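Local coordinates for protein gamma-glutamyltranspeptidase (Streptomyces lincolnensis, PDB 6J3A) that probably transfers or hydrolyses gamma-glutamyl groups, as a gamma-glutamyltranspeptidase homologue of the LmbA-like group within the Ntn-hydrolase clan, at residues N266-C271 and H512-V517; M313-A318 and A334-G339; K91-D96 and E239-T244. All blocks are in the same frame, centred on the assembly; numbering follows the deposited sequence.

How the contacts relate
Read from the N terminus, the first loop is closed by contact 3, where 91-96, on and just after helix 87-92, meets 239-244; the 142 residues between are mostly helical, and the contact ties a helix and the turn after it to a small hairpin. Contact 1 opens next, in series with it, and closes only when strand 268-272 meets helix 506-519. Within that long loop falls contact 2, a short closure between helices 299-319 and 334-341. No two contacts cross and none touch one another. Contacts 1 and 2 have centres about 19 Å apart, whereas the centres of contacts 1 and 3 lie about 43 Å apart, on opposite sides of the chain's centre.

Contact 1: N266-C271 and H512-V517; sequences NGWTVC and HFFLAV
Phe514 of the helix meets Val270 and Trp268 of the strand by two different parts of its ring, and this pair of approaches illustrates how one phenylalanine can join a helix to a sheet. Val270 CG2 lies over one face, 3.5 Å from Phe514 CZ, in a CH-pi contact whose methyl sits 27° off the ring normal. The rim of the same ring turns toward the indole: Phe514 CZ stands above the Trp268 face, 3.8 Å from Trp268 CG, making a T-shaped (edge-to-face) stack. The centroids of the Phe514 ring and the five-membered ring of Trp268 are 5.3 Å apart and the planes 73° to each other. With chi1 at 170°, Phe514 holds CG anti to the backbone N, and the ring reaches the strand although CB does not aim at it. An alanine here would remove this ring, probably opening a gap between the strand and the helix and leaving Val270 CG2 and the Trp268 face without their aromatic partner.

Away from this compact centre the fit slackens. Val517 meets the far end of the indole obliquely, with its CG1 4.5 Å from Trp268 CH2. Farther out, Asn266 and Gly267 form an exposed turn that does not touch the helix, and Thr269 directs its side chain away from it.

The segment axes run nearly antiparallel, 11.8 Å apart at closest approach. Strand 268-272 is hydrogen-bonded between strands 256-265 and 486-490, and Arg490 makes a cation-pi contact with Trp268. Met496 and Phe498 of strand 493-499 also touch Phe514, while Ala532 of helix 529-534 packs against Val517. Helix 506-519 thus lies against a strand layer, consistent with the layered sandwich of the Ntn-hydrolase fold.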
ATOM      1  N   ASN A 266     -30.080  -9.255   5.077  1.00 29.68           N
ATOM      2  CA  ASN A 266     -29.489  -9.250   6.428  1.00 27.97           C
ATOM      3  C   ASN A 266     -28.998  -7.858   6.884  1.00 26.92           C
ATOM      4  O   ASN A 266     -27.885  -7.708   7.395  1.00 26.46           O
ATOM      5  CB  ASN A 266     -28.355 -10.279   6.472  1.00 27.25           C
ATOM      6  CG  ASN A 266     -27.723 -10.400   7.840  1.00 26.91           C
ATOM      7  OD1 ASN A 266     -28.405 -10.686   8.822  1.00 26.38           O
ATOM      8  ND2 ASN A 266     -26.415 -10.173   7.912  1.00 25.69           N
ATOM      9  N   GLY A 267     -29.828  -6.841   6.662  1.00 26.02           N
ATOM     10  CA  GLY A 267     -29.495  -5.459   7.032  1.00 26.33           C
ATOM     11  C   GLY A 267     -28.818  -4.643   5.946  1.00 27.80           C
ATOM     12  O   GLY A 267     -28.780  -3.403   6.029  1.00 27.49           O
ATOM     13  N   TRP A 268     -28.267  -5.336   4.944  1.00 29.88           N
ATOM     14  CA  TRP A 268     -27.594  -4.714   3.805  1.00 31.28           C
ATOM     15  C   TRP A 268     -28.474  -4.677   2.560  1.00 32.20           C
ATOM     16  O   TRP A 268     -29.406  -5.471   2.410  1.00 31.59           O
ATOM     17  CB  TRP A 268     -26.311  -5.464   3.411  1.00 31.68           C
ATOM     18  CG  TRP A 268     -25.329  -5.753   4.493  1.00 32.34           C
ATOM     19  CD1 TRP A 268     -25.417  -6.739   5.428  1.00 32.99           C
ATOM     20  CD2 TRP A 268     -24.065  -5.107   4.710  1.00 32.25           C
ATOM     21  NE1 TRP A 268     -24.307  -6.728   6.236  1.00 33.47           N
ATOM     22  CE2 TRP A 268     -23.460  -5.738   5.815  1.00 32.83           C
ATOM     23  CE3 TRP A 268     -23.400  -4.044   4.094  1.00 32.13           C
ATOM     24  CZ2 TRP A 268     -22.222  -5.339   6.319  1.00 33.02           C
ATOM     25  CZ3 TRP A 268     -22.167  -3.652   4.592  1.00 32.48           C
ATOM     26  CH2 TRP A 268     -21.591  -4.297   5.694  1.00 32.59           C
ATOM     27  N   THR A 269     -28.134  -3.750   1.671  1.00 32.62           N
ATOM     28  CA  THR A 269     -28.618  -3.731   0.300  1.00 32.64           C
ATOM     29  C   THR A 269     -27.393  -3.753  -0.592  1.00 32.58           C
ATOM     30  O   THR A 269     -26.514  -2.916  -0.439  1.00 34.20           O
ATOM     31  CB  THR A 269     -29.404  -2.448  -0.015  1.00 32.26           C
ATOM     32  OG1 THR A 269     -30.446  -2.278   0.953  1.00 31.73           O
ATOM     33  CG2 THR A 269     -30.003  -2.495  -1.432  1.00 31.85           C
ATOM     34  N   VAL A 270     -27.336  -4.695  -1.526  1.00 32.03           N
ATOM     35  CA  VAL A 270     -26.277  -4.710  -2.531  1.00 31.36           C
ATOM     36  C   VAL A 270     -26.822  -4.127  -3.828  1.00 31.04           C
ATOM     37  O   VAL A 270     -27.900  -4.505  -4.258  1.00 30.94           O
ATOM     38  CB  VAL A 270     -25.755  -6.118  -2.787  1.00 30.73           C
ATOM     39  CG1 VAL A 270     -24.555  -6.053  -3.719  1.00 31.59           C
ATOM     40  CG2 VAL A 270     -25.356  -6.774  -1.471  1.00 31.29           C
ATOM     41  N   CYS A 271     -26.065  -3.210  -4.429  1.00 30.65           N
ATOM     42  CA  CYS A 271     -26.403  -2.594  -5.718  1.00 30.40           C
ATOM     43  C   CYS A 271     -25.488  -3.099  -6.820  1.00 28.57           C
ATOM     44  O   CYS A 271     -24.271  -3.157  -6.640  1.00 27.34           O
ATOM     45  CB  CYS A 271     -26.291  -1.069  -5.636  1.00 30.59           C
ATOM     46  SG  CYS A 271     -27.382  -0.363  -4.382  1.00 31.09           S
ATOM     47  N   HIS A 512     -18.151 -13.956  -2.339  1.00 28.75           N
ATOM     48  CA  HIS A 512     -17.387 -14.502  -1.209  1.00 27.78           C
ATOM     49  C   HIS A 512     -16.864 -13.347  -0.346  1.00 26.88           C
ATOM     50  O   HIS A 512     -17.036 -13.339   0.881  1.00 26.90           O
ATOM     51  CB  HIS A 512     -16.252 -15.427  -1.676  1.00 27.43           C
ATOM     52  CG  HIS A 512     -16.670 -16.403  -2.733  1.00 26.43           C
ATOM     53  ND1 HIS A 512     -17.959 -16.869  -2.836  1.00 26.19           N
ATOM     54  CD2 HIS A 512     -15.982 -16.977  -3.747  1.00 25.45           C
ATOM     55  CE1 HIS A 512     -18.045 -17.694  -3.863  1.00 25.75           C
ATOM     56  NE2 HIS A 512     -16.857 -17.777  -4.433  1.00 25.06           N
ATOM     57  N   PHE A 513     -16.281 -12.352  -1.005  1.00 25.57           N
ATOM     58  CA  PHE A 513     -15.783 -11.150  -0.333  1.00 25.19           C
ATOM     59  C   PHE A 513     -16.846 -10.439   0.500  1.00 25.87           C
ATOM     60  O   PHE A 513     -16.657 -10.235   1.700  1.00 25.72           O
ATOM     61  CB  PHE A 513     -15.240 -10.190  -1.379  1.00 24.57           C
ATOM     62  CG  PHE A 513     -14.966  -8.819  -0.865  1.00 23.23           C
ATOM     63  CD1 PHE A 513     -13.876  -8.584  -0.053  1.00 23.14           C
ATOM     64  CD2 PHE A 513     -15.787  -7.759  -1.211  1.00 22.94           C
ATOM     65  CE1 PHE A 513     -13.606  -7.309   0.413  1.00 23.28           C
ATOM     66  CE2 PHE A 513     -15.525  -6.483  -0.751  1.00 22.72           C
ATOM     67  CZ  PHE A 513     -14.431  -6.257   0.061  1.00 22.98           C
ATOM     68  N   PHE A 514     -17.950 -10.064  -0.144  1.00 26.62           N
ATOM     69  CA  PHE A 514     -19.028  -9.332   0.524  1.00 27.88           C
ATOM     70  C   PHE A 514     -19.589 -10.066   1.734  1.00 27.89           C
ATOM     71  O   PHE A 514     -19.849  -9.438   2.758  1.00 27.33           O
ATOM     72  CB  PHE A 514     -20.168  -9.028  -0.434  1.00 29.19           C
ATOM     73  CG  PHE A 514     -21.403  -8.499   0.246  1.00 30.03           C
ATOM     74  CD1 PHE A 514     -21.557  -7.133   0.466  1.00 30.11           C
ATOM     75  CD2 PHE A 514     -22.408  -9.369   0.665  1.00 30.46           C
ATOM     76  CE1 PHE A 514     -22.691  -6.645   1.083  1.00 31.20           C
ATOM     77  CE2 PHE A 514     -23.542  -8.887   1.287  1.00 31.03           C
ATOM     78  CZ  PHE A 514     -23.686  -7.523   1.497  1.00 31.66           C
ATOM     79  N   LEU A 515     -19.803 -11.374   1.610  1.00 28.37           N
ATOM     80  CA  LEU A 515     -20.219 -12.183   2.771  1.00 29.48           C
ATOM     81  C   LEU A 515     -19.155 -12.190   3.879  1.00 30.19           C
ATOM     82  O   LEU A 515     -19.466 -12.059   5.072  1.00 31.00           O
ATOM     83  CB  LEU A 515     -20.574 -13.623   2.366  1.00 29.52           C
ATOM     84  CG  LEU A 515     -21.841 -13.819   1.517  1.00 29.52           C
ATOM     85  CD1 LEU A 515     -22.044 -15.291   1.200  1.00 29.58           C
ATOM     86  CD2 LEU A 515     -23.083 -13.270   2.192  1.00 29.86           C
ATOM     87  N   ALA A 516     -17.897 -12.332   3.489  1.00 30.39           N
ATOM     88  CA  ALA A 516     -16.823 -12.246   4.467  1.00 29.88           C
ATOM     89  C   ALA A 516     -16.856 -10.899   5.194  1.00 29.66           C
ATOM     90  O   ALA A 516     -16.793 -10.873   6.420  1.00 32.86           O
ATOM     91  CB  ALA A 516     -15.481 -12.486   3.812  1.00 29.44           C
ATOM     92  N   VAL A 517     -17.009  -9.798   4.460  1.00 27.65           N
ATOM     93  CA  VAL A 517     -17.095  -8.472   5.093  1.00 27.21           C
ATOM     94  C   VAL A 517     -18.218  -8.419   6.138  1.00 28.03           C
ATOM     95  O   VAL A 517     -18.039  -7.888   7.225  1.00 28.73           O
ATOM     96  CB  VAL A 517     -17.319  -7.334   4.071  1.00 26.46           C
ATOM     97  CG1 VAL A 517     -17.538  -5.999   4.783  1.00 26.13           C
ATOM     98  CG2 VAL A 517     -16.145  -7.220   3.105  1.00 26.21           C
TER

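Contact 2: M313-A318 and A334-G339; sequences MADREA and AEYNAG
Asp315 and Tyr336 make the contact by themselves, reaching toward each other from helical segments 313-318 and 334-339, whose nearest CA atoms, those of Asp315 and Asn337, are 11.6 Å apart. The direct link is a hydrogen bond from Tyr336 OH to Asp315 OD2, modelled at 2.4 Å; so short a length is best read with caution. OD2 meets the phenol at the edge, in the plane of its ring, and the carboxylate is turned 27° from that plane. Tyr336 carries CG anti to its backbone N (chi1 177°), which extends the ring from its helix to the other.

Further polar partners hold the carboxylate. Gln284 NE2 also donates to OD2, the backbone N of Gly355 donates to OD1, and Arg340 adds a long, weak ion pair. This buried acid therefore has both oxygens engaged, which would be expected to fix its rotation.

Apolar packing comes from the surroundings: Leu331 touches both Asp315 and Tyr336. Short helix 328-331 accordingly lies beside the bond, and helix 280-288 borders both helices, through Val281 against Met313 of helix 299-319 and through Ala287 and Leu288 against Asn337 of helix 334-341.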
ATOM      1  N   MET A 313     -25.917 -19.114 -11.814  1.00 30.03           N
ATOM      2  CA  MET A 313     -25.260 -19.000 -13.124  1.00 30.53           C
ATOM      3  C   MET A 313     -26.097 -19.591 -14.254  1.00 30.59           C
ATOM      4  O   MET A 313     -26.146 -19.057 -15.358  1.00 31.66           O
ATOM      5  CB  MET A 313     -23.883 -19.666 -13.082  1.00 31.15           C
ATOM      6  CG  MET A 313     -22.843 -18.860 -12.320  1.00 32.74           C
ATOM      7  SD  MET A 313     -22.545 -17.189 -12.959  1.00 35.10           S
ATOM      8  CE  MET A 313     -20.900 -17.393 -13.615  1.00 36.21           C
ATOM      9  N   ALA A 314     -26.755 -20.700 -13.960  1.00 31.55           N
ATOM     10  CA  ALA A 314     -27.699 -21.328 -14.875  1.00 31.34           C
ATOM     11  C   ALA A 314     -28.785 -20.358 -15.288  1.00 30.24           C
ATOM     12  O   ALA A 314     -29.144 -20.276 -16.462  1.00 29.42           O
ATOM     13  CB  ALA A 314     -28.318 -22.549 -14.214  1.00 31.27           C
ATOM     14  N   ASP A 315     -29.301 -19.638 -14.301  1.00 30.48           N
ATOM     15  CA  ASP A 315     -30.332 -18.625 -14.531  1.00 30.36           C
ATOM     16  C   ASP A 315     -29.759 -17.461 -15.328  1.00 30.57           C
ATOM     17  O   ASP A 315     -30.426 -16.940 -16.210  1.00 29.19           O
ATOM     18  CB  ASP A 315     -30.940 -18.132 -13.207  1.00 30.11           C
ATOM     19  CG  ASP A 315     -32.109 -19.005 -12.713  1.00 30.44           C
ATOM     20  OD1 ASP A 315     -32.587 -19.904 -13.454  1.00 29.58           O
ATOM     21  OD2 ASP A 315     -32.569 -18.761 -11.565  1.00 30.41           O
ATOM     22  N   ARG A 316     -28.520 -17.072 -15.020  1.00 32.22           N
ATOM     23  CA  ARG A 316     -27.786 -16.079 -15.813  1.00 32.80           C
ATOM     24  C   ARG A 316     -27.741 -16.439 -17.309  1.00 33.99           C
ATOM     25  O   ARG A 316     -28.062 -15.619 -18.172  1.00 33.70           O
ATOM     26  CB  ARG A 316     -26.371 -15.915 -15.283  1.00 32.74           C
ATOM     27  CG  ARG A 316     -25.575 -14.821 -15.982  1.00 33.37           C
ATOM     28  CD  ARG A 316     -24.090 -14.922 -15.703  1.00 34.05           C
ATOM     29  NE  ARG A 316     -23.413 -15.871 -16.593  1.00 34.79           N
ATOM     30  CZ  ARG A 316     -22.094 -15.972 -16.752  1.00 34.69           C
ATOM     31  NH1 ARG A 316     -21.596 -16.874 -17.593  1.00 35.49           N
ATOM     32  NH2 ARG A 316     -21.263 -15.168 -16.099  1.00 34.78           N
ATOM     33  N   GLU A 317     -27.334 -17.670 -17.592  1.00 34.17           N
ATOM     34  CA  GLU A 317     -27.232 -18.165 -18.963  1.00 35.31           C
ATOM     35  C   GLU A 317     -28.576 -18.233 -19.686  1.00 34.13           C
ATOM     36  O   GLU A 317     -28.692 -17.844 -20.853  1.00 34.72           O
ATOM     37  CB  GLU A 317     -26.605 -19.561 -18.972  1.00 36.88           C
ATOM     38  CG  GLU A 317     -26.261 -20.071 -20.367  1.00 37.65           C
ATOM     39  CD  GLU A 317     -25.388 -19.097 -21.131  1.00 37.52           C
ATOM     40  OE1 GLU A 317     -24.361 -18.662 -20.571  1.00 38.15           O
ATOM     41  OE2 GLU A 317     -25.738 -18.734 -22.268  1.00 38.86           O
ATOM     42  N   ALA A 318     -29.569 -18.769 -18.990  1.00 32.84           N
ATOM     43  CA  ALA A 318     -30.925 -18.914 -19.525  1.00 31.72           C
ATOM     44  C   ALA A 318     -31.652 -17.595 -19.740  1.00 30.72           C
ATOM     45  O   ALA A 318     -32.329 -17.429 -20.750  1.00 32.83           O
ATOM     46  CB  ALA A 318     -31.753 -19.804 -18.610  1.00 31.40           C
ATOM     47  N   ALA A 334     -39.016 -14.304  -3.131  1.00 33.39           N
ATOM     48  CA  ALA A 334     -38.860 -15.312  -2.087  1.00 34.83           C
ATOM     49  C   ALA A 334     -39.468 -16.643  -2.520  1.00 36.75           C
ATOM     50  O   ALA A 334     -38.893 -17.716  -2.296  1.00 35.80           O
ATOM     51  CB  ALA A 334     -39.521 -14.829  -0.810  1.00 34.31           C
ATOM     52  N   GLU A 335     -40.656 -16.540  -3.114  1.00 39.84           N
ATOM     53  CA  GLU A 335     -41.397 -17.670  -3.717  1.00 41.27           C
ATOM     54  C   GLU A 335     -40.488 -18.568  -4.588  1.00 38.98           C
ATOM     55  O   GLU A 335     -40.333 -19.769  -4.320  1.00 38.59           O
ATOM     56  CB  GLU A 335     -42.637 -17.110  -4.481  1.00 45.61           C
ATOM     57  CG  GLU A 335     -43.155 -17.855  -5.723  1.00 48.97           C
ATOM     58  CD  GLU A 335     -43.850 -19.183  -5.422  1.00 50.96           C
ATOM     59  OE1 GLU A 335     -43.402 -19.940  -4.514  1.00 49.79           O
ATOM     60  OE2 GLU A 335     -44.858 -19.473  -6.119  1.00 49.63           O
ATOM     61  N   TYR A 336     -39.862 -17.947  -5.587  1.00 35.40           N
ATOM     62  CA  TYR A 336     -38.983 -18.633  -6.547  1.00 34.40           C
ATOM     63  C   TYR A 336     -37.779 -19.312  -5.873  1.00 34.47           C
ATOM     64  O   TYR A 336     -37.478 -20.493  -6.118  1.00 31.38           O
ATOM     65  CB  TYR A 336     -38.510 -17.609  -7.582  1.00 33.24           C
ATOM     66  CG  TYR A 336     -37.544 -18.130  -8.615  1.00 32.70           C
ATOM     67  CD1 TYR A 336     -37.953 -19.033  -9.583  1.00 32.18           C
ATOM     68  CD2 TYR A 336     -36.221 -17.706  -8.630  1.00 32.54           C
ATOM     69  CE1 TYR A 336     -37.070 -19.507 -10.533  1.00 31.97           C
ATOM     70  CE2 TYR A 336     -35.330 -18.173  -9.571  1.00 32.38           C
ATOM     71  CZ  TYR A 336     -35.766 -19.064 -10.532  1.00 32.19           C
ATOM     72  OH  TYR A 336     -34.887 -19.538 -11.475  1.00 30.95           O
ATOM     73  N   ASN A 337     -37.119 -18.537  -5.017  1.00 33.93           N
ATOM     74  CA  ASN A 337     -35.877 -18.940  -4.371  1.00 33.64           C
ATOM     75  C   ASN A 337     -36.075 -20.010  -3.286  1.00 33.60           C
ATOM     76  O   ASN A 337     -35.181 -20.835  -3.035  1.00 32.41           O
ATOM     77  CB  ASN A 337     -35.169 -17.691  -3.841  1.00 33.33           C
ATOM     78  CG  ASN A 337     -34.561 -16.871  -4.961  1.00 33.53           C
ATOM     79  OD1 ASN A 337     -33.561 -17.275  -5.540  1.00 33.38           O
ATOM     80  ND2 ASN A 337     -35.178 -15.733  -5.296  1.00 32.64           N
ATOM     81  N   ALA A 338     -37.255 -20.006  -2.672  1.00 33.64           N
ATOM     82  CA  ALA A 338     -37.645 -21.057  -1.737  1.00 34.33           C
ATOM     83  C   ALA A 338     -37.651 -22.392  -2.478  1.00 34.55           C
ATOM     84  O   ALA A 338     -37.114 -23.388  -1.996  1.00 34.56           O
ATOM     85  CB  ALA A 338     -39.013 -20.767  -1.141  1.00 34.08           C
ATOM     86  N   GLY A 339     -38.244 -22.395  -3.665  1.00 34.55           N
ATOM     87  CA  GLY A 339     -38.166 -23.554  -4.544  1.00 33.64           C
ATOM     88  C   GLY A 339     -36.733 -23.927  -4.873  1.00 33.04           C
ATOM     89  O   GLY A 339     -36.320 -25.076  -4.689  1.00 32.59           O
TER

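Contact 3: K91-D96 and E239-T244; sequences KGLGLD and ERHTGT
The imidazole of His241 is the flat group against which Leu93 and Leu95 pack, and neither leucine sits squarely on a face or at an edge. Both approach it obliquely. Leu93 comes alongside by way of its CB, 4.0 Å from His241 CE1, while its CD2 branch lies 4.2 Å from His241 ND1. Leu95 brings only a methyl, CD2, to 4.4 Å from His241 NE2. The ring is buried, and Leu104 and Asp235 touch it as well. With CG anti to the carbonyl carbon (chi1 -70°), His241 brings CE1 and NE2 beside the leucines.

The contact fades at Glu239, whose exposed carboxylate only skirts the leucine turn, with Glu239 OE1 4.0 Å from Leu93 O, a loose approach rather than a bond. No hydrogen bond joins the two segments, and the 147 Å² buried is largely the work of the imidazole and the two leucines.

The turn that presents those leucines is braced from within. Gly94 N donates to Lys91 O, Gly94 takes a positive phi (70°), which favours a glycine at this point of the turn, and a salt bridge joins Lys91 NZ to Asp96 OD1 at 3.4 Å. Across from it, His241 is hydrogen-bonded through its backbone to Thr233. What results is plain peripheral packing, in which the turn following helix 87-92 rests against a small beta hairpin formed by strands 233-234 and 240-241.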
ATOM      1  N   LYS A  91     -23.414 -15.867 -39.251  1.00 32.97           N
ATOM      2  CA  LYS A  91     -23.662 -17.202 -39.793  1.00 33.69           C
ATOM      3  C   LYS A  91     -23.261 -17.301 -41.264  1.00 32.80           C
ATOM      4  O   LYS A  91     -22.704 -18.324 -41.692  1.00 31.51           O
ATOM      5  CB  LYS A  91     -25.143 -17.585 -39.653  1.00 36.15           C
ATOM      6  CG  LYS A  91     -25.546 -18.169 -38.307  1.00 37.47           C
ATOM      7  CD  LYS A  91     -24.718 -19.403 -37.997  1.00 39.76           C
ATOM      8  CE  LYS A  91     -25.519 -20.483 -37.305  1.00 41.83           C
ATOM      9  NZ  LYS A  91     -24.613 -21.593 -36.906  1.00 43.32           N
ATOM     10  N   GLY A  92     -23.535 -16.238 -42.025  1.00 31.28           N
ATOM     11  CA  GLY A  92     -23.141 -16.164 -43.440  1.00 30.42           C
ATOM     12  C   GLY A  92     -21.636 -16.259 -43.684  1.00 30.21           C
ATOM     13  O   GLY A  92     -21.199 -16.670 -44.759  1.00 29.44           O
ATOM     14  N   LEU A  93     -20.846 -15.894 -42.677  1.00 29.84           N
ATOM     15  CA  LEU A  93     -19.404 -16.059 -42.712  1.00 30.09           C
ATOM     16  C   LEU A  93     -18.929 -17.425 -42.207  1.00 31.07           C
ATOM     17  O   LEU A  93     -17.739 -17.605 -41.960  1.00 32.62           O
ATOM     18  CB  LEU A  93     -18.766 -14.953 -41.890  1.00 30.77           C
ATOM     19  CG  LEU A  93     -19.128 -13.541 -42.350  1.00 30.99           C
ATOM     20  CD1 LEU A  93     -18.786 -12.550 -41.250  1.00 30.97           C
ATOM     21  CD2 LEU A  93     -18.402 -13.194 -43.639  1.00 30.48           C
ATOM     22  N   GLY A  94     -19.841 -18.385 -42.067  1.00 31.68           N
ATOM     23  CA  GLY A  94     -19.483 -19.753 -41.682  1.00 33.40           C
ATOM     24  C   GLY A  94     -19.027 -19.882 -40.243  1.00 35.38           C
ATOM     25  O   GLY A  94     -18.209 -20.741 -39.924  1.00 36.23           O
ATOM     26  N   LEU A  95     -19.568 -19.017 -39.389  1.00 37.74           N
ATOM     27  CA  LEU A  95     -19.216 -18.951 -37.982  1.00 39.31           C
ATOM     28  C   LEU A  95     -20.330 -19.569 -37.149  1.00 40.20           C
ATOM     29  O   LEU A  95     -21.510 -19.385 -37.441  1.00 40.28           O
ATOM     30  CB  LEU A  95     -18.976 -17.494 -37.560  1.00 38.72           C
ATOM     31  CG  LEU A  95     -17.741 -16.795 -38.171  1.00 39.57           C
ATOM     32  CD1 LEU A  95     -17.758 -15.279 -37.950  1.00 38.65           C
ATOM     33  CD2 LEU A  95     -16.435 -17.394 -37.652  1.00 38.54           C
ATOM     34  N   ASP A  96     -19.939 -20.320 -36.127  1.00 42.23           N
ATOM     35  CA  ASP A  96     -20.884 -20.838 -35.131  1.00 44.74           C
ATOM     36  C   ASP A  96     -20.864 -20.019 -33.844  1.00 41.91           C
ATOM     37  O   ASP A  96     -21.894 -19.841 -33.200  1.00 38.92           O
ATOM     38  CB  ASP A  96     -20.583 -22.311 -34.839  1.00 47.95           C
ATOM     39  CG  ASP A  96     -21.129 -23.240 -35.910  1.00 51.82           C
ATOM     40  OD1 ASP A  96     -21.424 -22.786 -37.045  1.00 53.04           O
ATOM     41  OD2 ASP A  96     -21.267 -24.440 -35.601  1.00 58.13           O
ATOM     42  N   GLU A 239      -9.467 -16.862 -40.737  1.00 38.77           N
ATOM     43  CA  GLU A 239      -9.702 -16.012 -41.910  1.00 37.98           C
ATOM     44  C   GLU A 239      -9.613 -14.564 -41.522  1.00 36.17           C
ATOM     45  O   GLU A 239      -9.790 -14.209 -40.353  1.00 37.66           O
ATOM     46  CB  GLU A 239     -11.105 -16.210 -42.490  1.00 38.99           C
ATOM     47  CG  GLU A 239     -11.413 -17.608 -42.967  1.00 39.64           C
ATOM     48  CD  GLU A 239     -12.880 -17.795 -43.314  1.00 39.57           C
ATOM     49  OE1 GLU A 239     -13.739 -17.611 -42.427  1.00 40.68           O
ATOM     50  OE2 GLU A 239     -13.177 -18.146 -44.471  1.00 40.02           O
ATOM     51  N   ARG A 240      -9.383 -13.726 -42.525  1.00 34.61           N
ATOM     52  CA  ARG A 240      -9.461 -12.293 -42.343  1.00 34.37           C
ATOM     53  C   ARG A 240     -10.918 -11.901 -42.482  1.00 33.26           C
ATOM     54  O   ARG A 240     -11.541 -12.146 -43.516  1.00 32.96           O
ATOM     55  CB  ARG A 240      -8.561 -11.547 -43.328  1.00 35.00           C
ATOM     56  CG  ARG A 240      -7.093 -11.809 -43.044  1.00 35.64           C
ATOM     57  CD  ARG A 240      -6.119 -11.007 -43.903  1.00 36.57           C
ATOM     58  NE  ARG A 240      -4.816 -11.684 -43.892  1.00 36.82           N
ATOM     59  CZ  ARG A 240      -4.387 -12.578 -44.788  1.00 36.44           C
ATOM     60  NH1 ARG A 240      -5.106 -12.914 -45.860  1.00 36.59           N
ATOM     61  NH2 ARG A 240      -3.201 -13.135 -44.610  1.00 36.68           N
ATOM     62  N   HIS A 241     -11.472 -11.337 -41.414  1.00 31.78           N
ATOM     63  CA  HIS A 241     -12.841 -10.846 -41.442  1.00 31.06           C
ATOM     64  C   HIS A 241     -12.845  -9.337 -41.303  1.00 32.31           C
ATOM     65  O   HIS A 241     -11.840  -8.721 -40.920  1.00 31.70           O
ATOM     66  CB  HIS A 241     -13.686 -11.519 -40.368  1.00 29.02           C
ATOM     67  CG  HIS A 241     -13.948 -12.968 -40.644  1.00 28.32           C
ATOM     68  ND1 HIS A 241     -14.675 -13.396 -41.734  1.00 28.00           N
ATOM     69  CD2 HIS A 241     -13.572 -14.090 -39.985  1.00 27.39           C
ATOM     70  CE1 HIS A 241     -14.745 -14.715 -41.727  1.00 27.48           C
ATOM     71  NE2 HIS A 241     -14.087 -15.160 -40.674  1.00 27.63           N
ATOM     72  N   THR A 242     -13.984  -8.760 -41.652  1.00 33.27           N
ATOM     73  CA  THR A 242     -14.192  -7.332 -41.586  1.00 34.19           C
ATOM     74  C   THR A 242     -15.335  -7.055 -40.595  1.00 34.50           C
ATOM     75  O   THR A 242     -16.186  -7.910 -40.347  1.00 33.27           O
ATOM     76  CB  THR A 242     -14.471  -6.768 -42.994  1.00 36.14           C
ATOM     77  OG1 THR A 242     -14.223  -5.362 -42.998  1.00 38.99           O
ATOM     78  CG2 THR A 242     -15.908  -7.043 -43.469  1.00 36.63           C
ATOM     79  N   GLY A 243     -15.333  -5.861 -40.020  1.00 33.88           N
ATOM     80  CA  GLY A 243     -16.351  -5.470 -39.051  1.00 34.33           C
ATOM     81  C   GLY A 243     -17.480  -4.722 -39.732  1.00 34.02           C
ATOM     82  O   GLY A 243     -17.255  -3.998 -40.704  1.00 34.21           O
ATOM     83  N   THR A 244     -18.692  -4.896 -39.207  1.00 33.99           N
ATOM     84  CA  THR A 244     -19.892  -4.248 -39.746  1.00 33.66           C
ATOM     85  C   THR A 244     -20.099  -2.863 -39.157  1.00 33.62           C
ATOM     86  O   THR A 244     -21.001  -2.146 -39.582  1.00 34.00           O
ATOM     87  CB  THR A 244     -21.169  -5.061 -39.452  1.00 34.03           C
ATOM     88  OG1 THR A 244     -21.399  -5.120 -38.036  1.00 34.28           O
ATOM     89  CG2 THR A 244     -21.060  -6.474 -40.006  1.00 34.08           C
TER